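Local coordinates for putative NADP oxidoreductase BF3122 (Bacteroides fragilis, PDB 3D1L), which is a putative NADP-dependent oxidoreductase that probably binds its dinucleotide on an N-terminal Rossmann-type domain, its substrate being unestablished, at residues E94-H100 against V114-F120; T11-G17 against A69-S75; A28-F34 against I155-L159; V65-K70 against E90-E94. All blocks are in the same frame, centred on the assembly; numbering follows the deposited sequence.

Interactions 1 and 2 are neighbouring strand pairs of one mixed sheet, their centres about 10 Å apart, with strands 71-74 and 97-100 adjacent between them. Interaction 4 joins the loops that lead into these two strands and lies about 9 Å from the centre of interaction 2, sharing Ala69 and Lys70 with it. Interaction 3 brings together the C-terminal parts of helices 20-31 and 146-157, whose Leu29 and Ile155 rest on the sheet at Ile73 and Leu71. Along the chain, interactions 2 and 4 interleave; interaction 4 ends at Glu94, where interaction 1 begins, while interaction 3 spans from 28-34 to 155-159. Together they tie sheet strands, entering loops and two packed helices in what is probably the dinucleotide-binding domain.

Interaction 1. Residues E94-H100 against V114-F120; sequences EEALMVH and VPHYGVF
His116 lies along the loop Glu94-Ala96, and its side chain can be followed outward atom by atom. CB sits 3.5 Å from Ala96 O, with Leu97 CD1 on its flank. CG is anti to the carbonyl carbon (chi1 -52°), a torsion that swings the ring toward Glu94. CD2 then meets Glu94 O at 3.0 Å, the oxygen lying at the ring edge near its plane, where a slightly positive C-H suits it. At the tip NE2 comes within 4.1 Å of Glu94 OE2, the carboxylate standing nearly perpendicular to the ring, while ND1 is hydrogen-bonded to Asp148. Beyond this, strands 97-100 and 117-120 run parallel, as is usual in a Rossmann-type sheet. Met98 N bonds to His116 O almost straight, and Phe120 N to His100 O at 2.9 Å closes the ladder. Val99 CG1 lies 3.7 Å from Gly118 O. Branched and apolar residues fill the two faces: Val99 CG2 touches Phe120 CB at 3.6 Å on one. On the other, CG of the selenomethionine Met98 packs against both Val114 methyls, CG1 and CG2, with SE also near CG1, and Val119 CG2 lies 3.5 Å from His100 NE2, a nitrogen that is hydrogen-bonded to Pro106 O.

Interaction 2. Residues T11-G17 against A69-S75; sequences TPIVLIG and AKLYIVS
Val14 and Tyr72 lie side by side on adjacent parallel strands, 12-16 and 71-74, at the centre of a Rossmann-type sheet. With CG1 of Val14 anti to its backbone N (chi1 173°), CG2 is left to face the other strand's start, where it meets Ala69 CB at 3.5 Å. Tyr72 has CG beside its own N (chi1 -68°), which lays the ring along Val14, CD1 being 3.5 Å from Val14 CB. The phenol oxygen bonds to Asn66 O, so a tyrosine serves where an apolar ring must end at a polar loop. On the opposite face the branched residues interlock: Ile73, extended at chi2, sends CD1 to within 3.7 Å of Ile13 CG2, and Leu15 CD2 lies 4.0 Å from that same CD1. Beta-branched chains suit such strands because they fill the space next to the backbone. From Val14 onward the backbone ladder is regular, Val14 N to Leu71 O and Ile16 N to Ile73 O both measuring 2.8 Å. Gly17, the first glycine of a probable GxGxxA dinucleotide-binding loop, with a positive phi, brings its CA 3.6 Å from Ser75 O, a closeness that a residue without a side chain permits. A water hydrogen-bonds Gly17 O, Ile73 O and Ser75 OG, which also bonds Thr101 OG1.

Interaction 3. Residues A28-F34 against I155-L159; sequences ALYRKGF and IASTL
Leu159 reaches from the C-terminal part of segment 155-159 onto the last turn of helix 20-31, joining helices 20-31 and 146-157, which pack on the same face of the Rossmann-type sheet. Its two methyls divide the work. CD2 presses on the backbone at Ala28, 3.4 Å from Ala28 O, and is flanked by Lys32 CG; CD1 turns inward to Leu29 CD2 at 3.8 Å. A leucine fits here because its forked end can reach backbone and side chain at once. Lys32 runs antiparallel alongside it, giving its methylenes to the contact, with CE 3.6 Å from Thr158 O, while the residue as a whole stays exposed. Phe34 follows a Schellman motif, in which Gly33 takes the positive phi (100°) that ends the helix and redirects the chain, so that the ring points its edge at Thr158. Leu29 CD2 covers one face of this ring, 3.8 Å above its plane and offset toward the rim. Thr158 OG1 lies near the ring plane, 3.3 Å from Phe34 CE1. The threonine hydroxyl is placed between its backbone N and carbonyl carbon (chi1 68°), which turns it back to its own backbone: it donates to Ile155 O at 2.7 Å in the carbonyl plane, an oxygen that also accepts from Thr158 N. Ile155 CG2 touches both Leu29 CD2 and the ring, 4.0 Å from Phe34 CZ.

Interaction 4. Residues V65-K70 against E90-E94; sequences VNPYAK and EGKRE
Arg93 reaches the backbone carbonyl of Tyr68 where two loops meet at the end of a beta-alpha-beta unit: loop 90-94 carries the chain from helix 78-89 into strand 97-100, and loop 65-70 enters strand 71-74. The firm part lies round one water. It donates to Pro67 O at 2.7 Å and to Ala69 O at 2.8 Å, and accepts from Arg93 N, so one water links two carbonyls of one loop to an amide of the other. Lys92 lays its chain closely past Pro67. Arg93 bends at chi3 (58°), bringing its guanidinium back over the loop. NH1 gives a hydrogen bond to Tyr68 O at 3.1 Å, approaching from above the carbonyl plane rather than along a lone pair, and CD rests 3.3 Å from the same oxygen. NH2 has its own partner, a salt bridge to Glu95, which fixes the flat group at both ends. Arginine suits the site because its long arm can serve a carbonyl and a carboxylate together. The looser, exposed side holds Gly91, which at positive phi meets Pro67 CB through its O, and Tyr68. Asn66 shapes this loop with an Asx turn, OD1 accepting from Tyr68 N at 2.7 Å. On the buried side Lys92 NZ ends 3.4 Å from Val65 CG1.

Interaction 1. Residues E94-H100 against V114-F120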
loop_
_atom_site.group_PDB
_atom_site.type_symbol
_atom_site.label_atom_id
_atom_site.label_comp_id
_atom_site.label_asym_id
_atom_site.label_seq_id
_atom_site.Cartn_x
_atom_site.Cartn_y
_atom_site.Cartn_z
ATOM N N GLU B 94 36.257 -7.083 26.683
ATOM C CA GLU B 94 36.928 -6.023 25.952
ATOM C C GLU B 94 36.603 -6.066 24.447
ATOM O O GLU B 94 36.310 -5.037 23.840
ATOM C CB GLU B 94 38.428 -6.148 26.166
ATOM C CG GLU B 94 39.075 -4.901 26.716
ATOM C CD GLU B 94 39.593 -3.957 25.642
ATOM O OE1 GLU B 94 39.787 -2.766 25.974
ATOM O OE2 GLU B 94 39.819 -4.380 24.478
ATOM N N GLU B 95 36.620 -7.257 23.857
ATOM C CA GLU B 95 36.335 -7.406 22.409
ATOM C C GLU B 95 34.852 -7.440 22.016
ATOM O O GLU B 95 34.549 -7.566 20.836
ATOM C CB GLU B 95 37.006 -8.672 21.869
ATOM C CG GLU B 95 36.347 -9.933 22.385
ATOM C CD GLU B 95 37.041 -11.197 21.925
ATOM O OE1 GLU B 95 37.681 -11.838 22.782
ATOM O OE2 GLU B 95 36.934 -11.541 20.715
ATOM N N ALA B 96 33.936 -7.402 22.983
ATOM C CA ALA B 96 32.498 -7.360 22.646
ATOM C C ALA B 96 32.189 -6.145 21.778
ATOM O O ALA B 96 32.761 -5.071 21.967
ATOM C CB ALA B 96 31.644 -7.345 23.893
ATOM N N LEU B 97 31.307 -6.326 20.808
ATOM C CA LEU B 97 30.919 -5.232 19.933
ATOM C C LEU B 97 29.520 -4.739 20.310
ATOM O O LEU B 97 28.578 -5.545 20.355
ATOM C CB LEU B 97 31.024 -5.738 18.480
ATOM C CG LEU B 97 30.866 -4.935 17.193
ATOM C CD1 LEU B 97 31.357 -3.510 17.324
ATOM C CD2 LEU B 97 31.570 -5.635 15.997
HETATM N N MSE B 98 29.382 -3.453 20.644
HETATM C CA MSE B 98 28.026 -2.869 20.851
HETATM C C MSE B 98 27.604 -2.101 19.630
HETATM O O MSE B 98 28.280 -1.149 19.205
HETATM C CB MSE B 98 27.864 -1.920 22.053
HETATM C CG MSE B 98 28.980 -1.813 23.026
HETATM SE SE MSE B 98 29.488 -3.472 23.845
HETATM C CE MSE B 98 27.743 -3.922 24.531
ATOM N N VAL B 99 26.480 -2.515 19.072
ATOM C CA VAL B 99 25.895 -1.830 17.932
ATOM C C VAL B 99 24.464 -1.411 18.227
ATOM O O VAL B 99 23.769 -2.023 19.042
ATOM C CB VAL B 99 25.972 -2.690 16.624
ATOM C CG1 VAL B 99 27.408 -3.133 16.358
ATOM C CG2 VAL B 99 25.021 -3.896 16.672
ATOM N N HIS B 100 24.030 -0.337 17.582
ATOM C CA HIS B 100 22.613 -0.025 17.577
ATOM C C HIS B 100 22.075 -0.134 16.166
ATOM O O HIS B 100 22.840 -0.282 15.219
ATOM C CB HIS B 100 22.323 1.316 18.225
ATOM C CG HIS B 100 22.840 2.484 17.466
ATOM N ND1 HIS B 100 22.242 2.940 16.306
ATOM C CD2 HIS B 100 23.883 3.315 17.706
ATOM C CE1 HIS B 100 22.890 4.008 15.872
ATOM N NE2 HIS B 100 23.891 4.253 16.699
ATOM N N VAL B 114 32.672 2.341 25.094
ATOM C CA VAL B 114 33.199 0.997 24.818
ATOM C C VAL B 114 34.273 1.015 23.747
ATOM O O VAL B 114 34.272 1.877 22.869
ATOM C CB VAL B 114 32.096 -0.019 24.371
ATOM C CG1 VAL B 114 31.311 -0.537 25.578
ATOM C CG2 VAL B 114 31.188 0.572 23.314
ATOM N N PRO B 115 35.229 0.089 23.837
ATOM C CA PRO B 115 36.258 0.053 22.802
ATOM C C PRO B 115 35.802 -0.391 21.400
ATOM O O PRO B 115 36.433 0.005 20.442
ATOM C CB PRO B 115 37.306 -0.913 23.369
ATOM C CG PRO B 115 36.580 -1.709 24.413
ATOM C CD PRO B 115 35.488 -0.864 24.941
ATOM N N HIS B 116 34.764 -1.225 21.286
ATOM C CA HIS B 116 34.315 -1.709 19.986
ATOM C C HIS B 116 32.804 -1.462 19.872
ATOM O O HIS B 116 32.008 -1.839 20.763
ATOM C CB HIS B 116 34.685 -3.182 19.763
ATOM C CG HIS B 116 36.132 -3.482 20.008
ATOM N ND1 HIS B 116 37.083 -3.429 19.009
ATOM C CD2 HIS B 116 36.804 -3.777 21.151
ATOM C CE1 HIS B 116 38.270 -3.704 19.522
ATOM N NE2 HIS B 116 38.126 -3.930 20.816
ATOM N N TYR B 117 32.422 -0.800 18.778
ATOM C CA TYR B 117 31.059 -0.312 18.632
ATOM C C TYR B 117 30.772 0.003 17.162
ATOM O O TYR B 117 31.699 0.067 16.349
ATOM C CB TYR B 117 30.822 0.907 19.519
ATOM C CG TYR B 117 31.703 2.097 19.222
ATOM C CD1 TYR B 117 31.361 3.007 18.219
ATOM C CD2 TYR B 117 32.858 2.334 19.966
ATOM C CE1 TYR B 117 32.167 4.107 17.936
ATOM C CE2 TYR B 117 33.676 3.446 19.711
ATOM C CZ TYR B 117 33.322 4.321 18.691
ATOM O OH TYR B 117 34.107 5.417 18.419
ATOM N N GLY B 118 29.505 0.198 16.829
ATOM C CA GLY B 118 29.115 0.388 15.440
ATOM C C GLY B 118 27.626 0.503 15.273
ATOM O O GLY B 118 26.888 0.570 16.251
ATOM N N VAL B 119 27.193 0.566 14.017
ATOM C CA VAL B 119 25.790 0.674 13.664
ATOM C C VAL B 119 25.530 -0.469 12.704
ATOM O O VAL B 119 26.320 -0.720 11.808
ATOM C CB VAL B 119 25.478 2.035 12.992
ATOM C CG1 VAL B 119 24.007 2.123 12.562
ATOM C CG2 VAL B 119 25.821 3.173 13.929
ATOM N N PHE B 120 24.435 -1.174 12.924
ATOM C CA PHE B 120 24.077 -2.384 12.197
ATOM C C PHE B 120 22.630 -2.149 11.742
ATOM O O PHE B 120 21.697 -2.581 12.424
ATOM C CB PHE B 120 24.143 -3.534 13.193
ATOM C CG PHE B 120 24.208 -4.905 12.590
ATOM C CD1 PHE B 120 25.257 -5.283 11.757
ATOM C CD2 PHE B 120 23.268 -5.854 12.948
ATOM C CE1 PHE B 120 25.331 -6.563 11.237
ATOM C CE2 PHE B 120 23.336 -7.163 12.443
ATOM C CZ PHE B 120 24.378 -7.519 11.587
#

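Interaction 2. Residues T11-G17 against A69-S75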
loop_
_atom_site.group_PDB
_atom_site.type_symbol
_atom_site.label_atom_id
_atom_site.label_comp_id
_atom_site.label_asym_id
_atom_site.label_seq_id
_atom_site.Cartn_x
_atom_site.Cartn_y
_atom_site.Cartn_z
ATOM N N THR B 11 29.201 -16.990 16.802
ATOM C CA THR B 11 29.185 -15.721 17.543
ATOM C C THR B 11 28.000 -15.687 18.504
ATOM O O THR B 11 26.856 -15.781 18.052
ATOM C CB THR B 11 29.022 -14.553 16.555
ATOM O OG1 THR B 11 30.063 -14.609 15.592
ATOM C CG2 THR B 11 29.042 -13.190 17.244
ATOM N N PRO B 12 28.256 -15.587 19.830
ATOM C CA PRO B 12 27.087 -15.440 20.711
ATOM C C PRO B 12 26.568 -14.014 20.673
ATOM O O PRO B 12 27.329 -13.062 20.849
ATOM C CB PRO B 12 27.625 -15.807 22.109
ATOM C CG PRO B 12 29.106 -15.532 22.057
ATOM C CD PRO B 12 29.530 -15.659 20.589
ATOM N N ILE B 13 25.276 -13.888 20.442
ATOM C CA ILE B 13 24.639 -12.588 20.253
ATOM C C ILE B 13 23.602 -12.327 21.359
ATOM O O ILE B 13 22.825 -13.216 21.690
ATOM C CB ILE B 13 23.945 -12.524 18.853
ATOM C CG1 ILE B 13 24.961 -12.850 17.730
ATOM C CG2 ILE B 13 23.238 -11.183 18.661
ATOM C CD1 ILE B 13 24.364 -13.000 16.351
ATOM N N VAL B 14 23.597 -11.105 21.904
ATOM C CA VAL B 14 22.512 -10.625 22.810
ATOM C C VAL B 14 21.709 -9.496 22.131
ATOM O O VAL B 14 22.285 -8.609 21.465
ATOM C CB VAL B 14 23.092 -10.171 24.164
ATOM C CG1 VAL B 14 22.030 -9.496 25.062
ATOM C CG2 VAL B 14 23.748 -11.361 24.899
ATOM N N LEU B 15 20.380 -9.547 22.261
ATOM C CA LEU B 15 19.540 -8.445 21.786
ATOM C C LEU B 15 19.059 -7.649 22.953
ATOM O O LEU B 15 18.472 -8.215 23.889
ATOM C CB LEU B 15 18.338 -8.955 20.982
ATOM C CG LEU B 15 18.482 -10.082 19.939
ATOM C CD1 LEU B 15 17.241 -9.977 19.109
ATOM C CD2 LEU B 15 19.666 -9.962 19.019
ATOM N N ILE B 16 19.311 -6.337 22.911
ATOM C CA ILE B 16 18.836 -5.407 23.921
ATOM C C ILE B 16 17.708 -4.651 23.230
ATOM O O ILE B 16 17.948 -3.705 22.444
ATOM C CB ILE B 16 19.952 -4.432 24.456
ATOM C CG1 ILE B 16 21.198 -5.158 25.025
ATOM C CG2 ILE B 16 19.397 -3.496 25.486
ATOM C CD1 ILE B 16 20.946 -6.162 26.142
ATOM N N GLY B 17 16.482 -5.087 23.488
ATOM C CA GLY B 17 15.332 -4.572 22.754
ATOM C C GLY B 17 14.733 -5.675 21.881
ATOM O O GLY B 17 15.466 -6.433 21.228
ATOM N N ALA B 69 28.774 -12.451 25.810
ATOM C CA ALA B 69 28.556 -12.448 24.374
ATOM C C ALA B 69 29.540 -11.540 23.638
ATOM O O ALA B 69 30.138 -10.621 24.226
ATOM C CB ALA B 69 27.102 -12.036 24.064
ATOM N N LYS B 70 29.654 -11.782 22.340
ATOM C CA LYS B 70 30.543 -11.055 21.446
ATOM C C LYS B 70 29.847 -9.865 20.794
ATOM O O LYS B 70 30.474 -8.847 20.485
ATOM C CB LYS B 70 31.070 -12.042 20.380
ATOM C CG LYS B 70 31.820 -11.449 19.207
ATOM C CD LYS B 70 33.129 -10.786 19.567
ATOM C CE LYS B 70 33.544 -9.890 18.386
ATOM N NZ LYS B 70 34.811 -9.122 18.558
ATOM N N LEU B 71 28.541 -9.985 20.593
ATOM C CA LEU B 71 27.793 -8.949 19.918
ATOM C C LEU B 71 26.506 -8.632 20.665
ATOM O O LEU B 71 25.715 -9.529 20.968
ATOM C CB LEU B 71 27.495 -9.354 18.461
ATOM C CG LEU B 71 26.713 -8.332 17.622
ATOM C CD1 LEU B 71 27.567 -7.085 17.395
ATOM C CD2 LEU B 71 26.278 -8.924 16.272
ATOM N N TYR B 72 26.324 -7.344 20.943
ATOM C CA TYR B 72 25.150 -6.819 21.583
ATOM C C TYR B 72 24.423 -5.897 20.604
ATOM O O TYR B 72 24.951 -4.845 20.212
ATOM C CB TYR B 72 25.553 -6.070 22.848
ATOM C CG TYR B 72 26.102 -7.006 23.913
ATOM C CD1 TYR B 72 25.252 -7.534 24.887
ATOM C CD2 TYR B 72 27.457 -7.377 23.938
ATOM C CE1 TYR B 72 25.722 -8.402 25.864
ATOM C CE2 TYR B 72 27.942 -8.240 24.931
ATOM C CZ TYR B 72 27.057 -8.746 25.875
ATOM O OH TYR B 72 27.466 -9.591 26.845
ATOM N N ILE B 73 23.226 -6.315 20.196
ATOM C CA ILE B 73 22.423 -5.554 19.234
ATOM C C ILE B 73 21.365 -4.765 19.977
ATOM O O ILE B 73 20.462 -5.343 20.590
ATOM C CB ILE B 73 21.758 -6.445 18.173
ATOM C CG1 ILE B 73 22.816 -7.300 17.441
ATOM C CG2 ILE B 73 20.928 -5.535 17.185
ATOM C CD1 ILE B 73 22.247 -8.332 16.497
ATOM N N VAL B 74 21.514 -3.447 19.952
ATOM C CA VAL B 74 20.697 -2.568 20.757
ATOM C C VAL B 74 19.670 -1.885 19.862
ATOM O O VAL B 74 20.013 -1.178 18.913
ATOM C CB VAL B 74 21.574 -1.565 21.555
ATOM C CG1 VAL B 74 20.740 -0.705 22.468
ATOM C CG2 VAL B 74 22.691 -2.325 22.340
ATOM N N SER B 75 18.402 -2.172 20.152
ATOM C CA SER B 75 17.263 -1.601 19.439
ATOM C C SER B 75 16.371 -0.914 20.455
ATOM O O SER B 75 15.370 -1.481 20.895
ATOM C CB SER B 75 16.459 -2.708 18.753
ATOM O OG SER B 75 17.207 -3.354 17.754
HETATM O O HOH W 1 17.633 -5.514 19.603
#

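Interaction 3. Residues A28-F34 against I155-L159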
loop_
_atom_site.group_PDB
_atom_site.type_symbol
_atom_site.label_atom_id
_atom_site.label_comp_id
_atom_site.label_asym_id
_atom_site.label_seq_id
_atom_site.Cartn_x
_atom_site.Cartn_y
_atom_site.Cartn_z
ATOM N N ALA B 28 16.012 -13.931 11.465
ATOM C CA ALA B 28 16.890 -14.125 10.330
ATOM C C ALA B 28 18.263 -14.662 10.773
ATOM O O ALA B 28 18.797 -15.576 10.142
ATOM C CB ALA B 28 17.025 -12.840 9.542
ATOM N N LEU B 29 18.811 -14.120 11.866
ATOM C CA LEU B 29 20.068 -14.646 12.442
ATOM C C LEU B 29 19.943 -16.093 12.905
ATOM O O LEU B 29 20.776 -16.913 12.562
ATOM C CB LEU B 29 20.539 -13.771 13.592
ATOM C CG LEU B 29 20.987 -12.353 13.201
ATOM C CD1 LEU B 29 20.940 -11.417 14.431
ATOM C CD2 LEU B 29 22.374 -12.423 12.585
ATOM N N TYR B 30 18.903 -16.379 13.697
ATOM C CA TYR B 30 18.536 -17.734 14.162
ATOM C C TYR B 30 18.358 -18.768 13.030
ATOM O O TYR B 30 18.831 -19.911 13.125
ATOM C CB TYR B 30 17.259 -17.619 15.017
ATOM C CG TYR B 30 16.589 -18.899 15.392
ATOM C CD1 TYR B 30 17.118 -19.718 16.390
ATOM C CD2 TYR B 30 15.402 -19.289 14.772
ATOM C CE1 TYR B 30 16.500 -20.884 16.751
ATOM C CE2 TYR B 30 14.770 -20.457 15.125
ATOM C CZ TYR B 30 15.318 -21.255 16.115
ATOM O OH TYR B 30 14.702 -22.430 16.479
ATOM N N ARG B 31 17.672 -18.369 11.961
ATOM C CA ARG B 31 17.477 -19.239 10.800
ATOM C C ARG B 31 18.775 -19.524 10.054
ATOM O O ARG B 31 18.928 -20.596 9.448
ATOM C CB ARG B 31 16.431 -18.657 9.847
ATOM C CG ARG B 31 15.019 -18.804 10.376
ATOM C CD ARG B 31 14.042 -17.889 9.668
ATOM N NE ARG B 31 12.702 -18.085 10.227
ATOM C CZ ARG B 31 11.734 -17.168 10.240
ATOM N NH1 ARG B 31 11.938 -15.951 9.735
ATOM N NH2 ARG B 31 10.555 -17.469 10.778
ATOM N N LYS B 32 19.701 -18.574 10.092
ATOM C CA LYS B 32 21.006 -18.760 9.460
ATOM C C LYS B 32 21.988 -19.511 10.345
ATOM O O LYS B 32 23.123 -19.809 9.930
ATOM C CB LYS B 32 21.594 -17.430 8.995
ATOM C CG LYS B 32 20.957 -16.925 7.716
ATOM C CD LYS B 32 21.150 -17.889 6.522
ATOM C CE LYS B 32 20.240 -17.498 5.362
ATOM N NZ LYS B 32 20.550 -18.261 4.110
ATOM N N GLY B 33 21.547 -19.837 11.556
ATOM C CA GLY B 33 22.319 -20.704 12.431
ATOM C C GLY B 33 23.113 -19.972 13.485
ATOM O O GLY B 33 23.923 -20.592 14.157
ATOM N N PHE B 34 22.883 -18.661 13.637
ATOM C CA PHE B 34 23.537 -17.884 14.703
ATOM C C PHE B 34 22.941 -18.214 16.062
ATOM O O PHE B 34 21.804 -18.680 16.156
ATOM C CB PHE B 34 23.440 -16.371 14.473
ATOM C CG PHE B 34 24.381 -15.854 13.426
ATOM C CD1 PHE B 34 24.021 -15.863 12.085
ATOM C CD2 PHE B 34 25.634 -15.353 13.789
ATOM C CE1 PHE B 34 24.903 -15.401 11.111
ATOM C CE2 PHE B 34 26.523 -14.887 12.832
ATOM C CZ PHE B 34 26.158 -14.910 11.487
ATOM N N ILE B 155 28.645 -10.803 9.122
ATOM C CA ILE B 155 27.378 -11.231 9.723
ATOM C C ILE B 155 26.226 -10.816 8.823
ATOM O O ILE B 155 25.403 -11.656 8.473
ATOM C CB ILE B 155 27.149 -10.658 11.140
ATOM C CG1 ILE B 155 28.187 -11.225 12.116
ATOM C CG2 ILE B 155 25.723 -10.977 11.626
ATOM C CD1 ILE B 155 28.132 -10.584 13.507
ATOM N N ALA B 156 26.170 -9.530 8.456
ATOM C CA ALA B 156 25.068 -9.015 7.615
ATOM C C ALA B 156 24.977 -9.700 6.234
ATOM O O ALA B 156 23.875 -9.932 5.743
ATOM C CB ALA B 156 25.115 -7.484 7.478
ATOM N N SER B 157 26.123 -10.059 5.647
ATOM C CA SER B 157 26.168 -10.767 4.344
ATOM C C SER B 157 25.584 -12.183 4.346
ATOM O O SER B 157 25.212 -12.690 3.289
ATOM C CB SER B 157 27.596 -10.812 3.792
ATOM O OG SER B 157 28.064 -9.491 3.551
ATOM N N THR B 158 25.516 -12.829 5.514
ATOM C CA THR B 158 24.871 -14.138 5.605
ATOM C C THR B 158 23.352 -13.944 5.458
ATOM O O THR B 158 22.629 -14.877 5.139
ATOM C CB THR B 158 25.211 -14.910 6.912
ATOM O OG1 THR B 158 24.630 -14.253 8.037
ATOM C CG2 THR B 158 26.713 -14.997 7.142
ATOM N N LEU B 159 22.883 -12.717 5.659
ATOM C CA LEU B 159 21.439 -12.454 5.672
ATOM C C LEU B 159 20.933 -11.771 4.405
ATOM O O LEU B 159 19.878 -12.140 3.883
ATOM C CB LEU B 159 21.039 -11.619 6.895
ATOM C CG LEU B 159 21.454 -12.039 8.310
ATOM C CD1 LEU B 159 20.997 -10.988 9.320
ATOM C CD2 LEU B 159 20.953 -13.443 8.717
#

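Interaction 4. Residues V65-K70 against E90-E94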
loop_
_atom_site.group_PDB
_atom_site.type_symbol
_atom_site.label_atom_id
_atom_site.label_comp_id
_atom_site.label_asym_id
_atom_site.label_seq_id
_atom_site.Cartn_x
_atom_site.Cartn_y
_atom_site.Cartn_z
ATOM N N VAL B 65 21.575 -9.223 32.385
ATOM C CA VAL B 65 22.009 -9.386 30.981
ATOM C C VAL B 65 23.322 -10.164 30.884
ATOM O O VAL B 65 24.284 -9.842 31.587
ATOM C CB VAL B 65 22.144 -8.033 30.248
ATOM C CG1 VAL B 65 23.034 -8.145 28.989
ATOM C CG2 VAL B 65 20.757 -7.512 29.834
ATOM N N ASN B 66 23.334 -11.182 30.020
ATOM C CA ASN B 66 24.483 -12.056 29.815
ATOM C C ASN B 66 25.686 -11.234 29.368
ATOM O O ASN B 66 25.640 -10.589 28.325
ATOM C CB ASN B 66 24.128 -13.148 28.808
ATOM C CG ASN B 66 25.282 -14.086 28.515
ATOM O OD1 ASN B 66 26.405 -13.653 28.249
ATOM N ND2 ASN B 66 25.002 -15.390 28.545
ATOM N N PRO B 67 26.748 -11.207 30.199
ATOM C CA PRO B 67 27.938 -10.391 29.933
ATOM C C PRO B 67 29.018 -11.088 29.099
ATOM O O PRO B 67 30.127 -10.536 28.961
ATOM C CB PRO B 67 28.476 -10.128 31.337
ATOM C CG PRO B 67 28.159 -11.389 32.066
ATOM C CD PRO B 67 26.846 -11.907 31.497
ATOM N N TYR B 68 28.714 -12.256 28.545
ATOM C CA TYR B 68 29.762 -13.104 27.949
ATOM C C TYR B 68 29.717 -13.187 26.413
ATOM O O TYR B 68 30.554 -13.853 25.807
ATOM C CB TYR B 68 29.790 -14.511 28.592
ATOM C CG TYR B 68 29.820 -14.475 30.100
ATOM C CD1 TYR B 68 30.924 -13.949 30.799
ATOM C CD2 TYR B 68 28.747 -14.949 30.835
ATOM C CE1 TYR B 68 30.935 -13.907 32.194
ATOM C CE2 TYR B 68 28.751 -14.910 32.211
ATOM C CZ TYR B 68 29.840 -14.393 32.892
ATOM O OH TYR B 68 29.801 -14.372 34.282
ATOM N N ALA B 69 28.774 -12.451 25.810
ATOM C CA ALA B 69 28.556 -12.448 24.374
ATOM C C ALA B 69 29.540 -11.540 23.638
ATOM O O ALA B 69 30.138 -10.621 24.226
ATOM C CB ALA B 69 27.102 -12.036 24.064
ATOM N N LYS B 70 29.654 -11.782 22.340
ATOM C CA LYS B 70 30.543 -11.055 21.446
ATOM C C LYS B 70 29.847 -9.865 20.794
ATOM O O LYS B 70 30.474 -8.847 20.485
ATOM C CB LYS B 70 31.070 -12.042 20.380
ATOM C CG LYS B 70 31.820 -11.449 19.207
ATOM C CD LYS B 70 33.129 -10.786 19.567
ATOM C CE LYS B 70 33.544 -9.890 18.386
ATOM N NZ LYS B 70 34.811 -9.122 18.558
ATOM N N GLU B 90 28.637 -2.120 31.090
ATOM C CA GLU B 90 29.527 -2.546 32.196
ATOM C C GLU B 90 29.725 -4.071 32.304
ATOM O O GLU B 90 28.791 -4.840 32.057
ATOM C CB GLU B 90 29.042 -1.975 33.540
ATOM C CG GLU B 90 29.342 -0.492 33.742
ATOM C CD GLU B 90 28.712 0.083 35.001
ATOM O OE1 GLU B 90 27.533 -0.220 35.295
ATOM O OE2 GLU B 90 29.400 0.853 35.696
ATOM N N GLY B 91 30.942 -4.488 32.667
ATOM C CA GLY B 91 31.285 -5.919 32.855
ATOM C C GLY B 91 31.341 -6.830 31.624
ATOM O O GLY B 91 31.274 -8.075 31.749
ATOM N N LYS B 92 31.451 -6.227 30.432
ATOM C CA LYS B 92 31.508 -6.993 29.178
ATOM C C LYS B 92 32.943 -7.303 28.806
ATOM O O LYS B 92 33.880 -6.715 29.343
ATOM C CB LYS B 92 30.842 -6.245 28.009
ATOM C CG LYS B 92 29.510 -5.642 28.316
ATOM C CD LYS B 92 28.437 -6.671 28.568
ATOM C CE LYS B 92 27.337 -6.011 29.374
ATOM N NZ LYS B 92 26.038 -6.571 29.055
ATOM N N ARG B 93 33.111 -8.224 27.866
ATOM C CA ARG B 93 34.436 -8.526 27.343
ATOM C C ARG B 93 34.951 -7.303 26.594
ATOM O O ARG B 93 34.178 -6.579 25.947
ATOM C CB ARG B 93 34.372 -9.735 26.398
ATOM C CG ARG B 93 33.815 -11.001 27.041
ATOM C CD ARG B 93 33.222 -11.928 25.990
ATOM N NE ARG B 93 34.200 -12.315 24.955
ATOM C CZ ARG B 93 33.889 -12.953 23.830
ATOM N NH1 ARG B 93 32.630 -13.314 23.588
ATOM N NH2 ARG B 93 34.839 -13.275 22.956
ATOM N N GLU B 94 36.257 -7.083 26.683
ATOM C CA GLU B 94 36.928 -6.023 25.952
ATOM C C GLU B 94 36.603 -6.066 24.447
ATOM O O GLU B 94 36.310 -5.037 23.840
ATOM C CB GLU B 94 38.428 -6.148 26.166
ATOM C CG GLU B 94 39.075 -4.901 26.716
ATOM C CD GLU B 94 39.593 -3.957 25.642
ATOM O OE1 GLU B 94 39.787 -2.766 25.974
ATOM O OE2 GLU B 94 39.819 -4.380 24.478
HETATM O O HOH W 2 30.857 -9.351 26.590
#